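Penicillin binding protein transpeptidase domain protein (Escherichia coli, PDB 4BJQ) belongs to the penicillin-binding protein family, this 78-residue fragment probably being a non-catalytic module that precedes the penicillin-binding domain. Local coordinates at residues 25-30 / 35-40. Sequence-based numbering, arbitrary orientation.
Sequences ALANAL and DQLSAR
Ala-27 and Leu-37 bring helices 19-30 and 34-42 closest here, their CA atoms 6.9 Å apart, and no hydrogen bond links the two segments. Leu-37 does the reaching. Its CG stands anti to the backbone N (chi1 -175°), and chi2 of 59° leaves CD2 as the extended branch, which places this methyl, anti to CA, at the far end of the side chain facing Ala-27. There Leu-37 CD2 settles against Ala-27, 3.8 Å from Ala-27 CB and 3.9 Å from Ala-27 CA. The short alanine side chain lets the methyl come right up to the helix backbone. Leu-26 meets the same branch from the preceding position: its CD2, likewise the extended methyl, lies 4.2 Å from Leu-37 CD2, a methyl-to-methyl contact.

Leu-26, Ala-27 and Leu-37 are all buried, and the core continues past them. Leu-26 and Leu-30 pack on Ile-64 of helix 58-66, while Leu-37 rests on Leu-52 of strand 50-56, where Arg-40 NE hydrogen-bonds to Tyr-51 O. On another side of helix 34-42, Ser-38 packs on Ile-17 of the second subunit. Two helices adjacent in sequence and joined by a short linker thus touch through a small leucine-alanine patch, within a small domain of mixed helices and strands.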
# COMPACT_ATOMS: atom_id res chain seq x y z
N ALA A 25 -12.16 -1.52 3.09
CA ALA A 25 -13.21 -2.34 2.50
C ALA A 25 -13.12 -3.82 2.91
O ALA A 25 -14.15 -4.46 3.11
CB ALA A 25 -13.25 -2.17 0.98
N LEU A 26 -11.89 -4.37 3.02
CA LEU A 26 -11.70 -5.74 3.48
C LEU A 26 -12.20 -5.87 4.92
O LEU A 26 -12.98 -6.77 5.24
CB LEU A 26 -10.23 -6.20 3.36
CG LEU A 26 -9.82 -7.59 3.92
CD1 LEU A 26 -10.58 -8.72 3.25
CD2 LEU A 26 -8.31 -7.86 3.80
N ALA A 27 -11.76 -4.96 5.78
CA ALA A 27 -12.12 -4.98 7.19
C ALA A 27 -13.64 -4.92 7.40
O ALA A 27 -14.17 -5.74 8.15
CB ALA A 27 -11.41 -3.85 7.93
N ASN A 28 -14.31 -3.96 6.75
CA ASN A 28 -15.77 -3.82 6.78
C ASN A 28 -16.50 -5.09 6.32
O ASN A 28 -17.42 -5.56 6.99
CB ASN A 28 -16.24 -2.66 5.89
CG ASN A 28 -15.70 -1.30 6.32
OD1 ASN A 28 -15.22 -1.12 7.45
ND2 ASN A 28 -15.80 -0.33 5.42
N ALA A 29 -16.08 -5.64 5.18
CA ALA A 29 -16.67 -6.86 4.64
C ALA A 29 -16.55 -8.05 5.60
O ALA A 29 -17.47 -8.87 5.70
CB ALA A 29 -16.05 -7.21 3.30
N LEU A 30 -15.44 -8.14 6.31
CA LEU A 30 -15.23 -9.25 7.24
C LEU A 30 -15.78 -8.94 8.65
O LEU A 30 -15.85 -9.83 9.51
CB LEU A 30 -13.76 -9.65 7.28
CG LEU A 30 -13.18 -10.34 6.05
CD1 LEU A 30 -11.65 -10.53 6.17
CD2 LEU A 30 -13.87 -11.70 5.79
N ASP A 35 -7.99 -2.19 13.14
CA ASP A 35 -6.94 -2.32 14.15
C ASP A 35 -6.70 -3.77 14.54
O ASP A 35 -5.55 -4.16 14.78
CB ASP A 35 -7.30 -1.50 15.39
CG ASP A 35 -7.25 -0.02 15.13
OD1 ASP A 35 -6.64 0.40 14.12
OD2 ASP A 35 -7.83 0.74 15.94
N GLN A 36 -7.77 -4.56 14.62
CA GLN A 36 -7.63 -5.99 14.92
C GLN A 36 -6.98 -6.71 13.75
O GLN A 36 -6.10 -7.55 13.93
CB GLN A 36 -8.99 -6.63 15.19
CG GLN A 36 -9.40 -6.70 16.65
CD GLN A 36 -10.79 -7.31 16.85
OE1 GLN A 36 -11.15 -8.30 16.20
NE2 GLN A 36 -11.56 -6.72 17.76
N LEU A 37 -7.46 -6.39 12.55
CA LEU A 37 -6.97 -7.01 11.31
C LEU A 37 -5.48 -6.75 11.14
O LEU A 37 -4.71 -7.68 10.88
CB LEU A 37 -7.76 -6.46 10.13
CG LEU A 37 -7.55 -7.02 8.71
CD1 LEU A 37 -7.84 -8.51 8.68
CD2 LEU A 37 -8.46 -6.26 7.73
N SER A 38 -5.08 -5.49 11.31
CA SER A 38 -3.68 -5.07 11.24
C SER A 38 -2.82 -5.75 12.29
O SER A 38 -1.75 -6.25 11.96
CB SER A 38 -3.54 -3.55 11.39
OG SER A 38 -4.23 -2.90 10.35
N ALA A 39 -3.28 -5.75 13.54
CA ALA A 39 -2.57 -6.39 14.64
C ALA A 39 -2.26 -7.86 14.34
O ALA A 39 -1.13 -8.30 14.53
CB ALA A 39 -3.35 -6.26 15.95
N ARG A 40 -3.25 -8.60 13.85
CA ARG A 40 -3.08 -10.01 13.53
C ARG A 40 -2.09 -10.23 12.38
O ARG A 40 -1.30 -11.19 12.40
CB ARG A 40 -4.42 -10.67 13.21
CG ARG A 40 -4.33 -12.17 13.03
CD ARG A 40 -5.67 -12.77 12.68
NE ARG A 40 -5.56 -14.14 12.19
CZ ARG A 40 -5.40 -15.21 12.97
NH1 ARG A 40 -5.32 -15.08 14.29
NH2 ARG A 40 -5.31 -16.41 12.43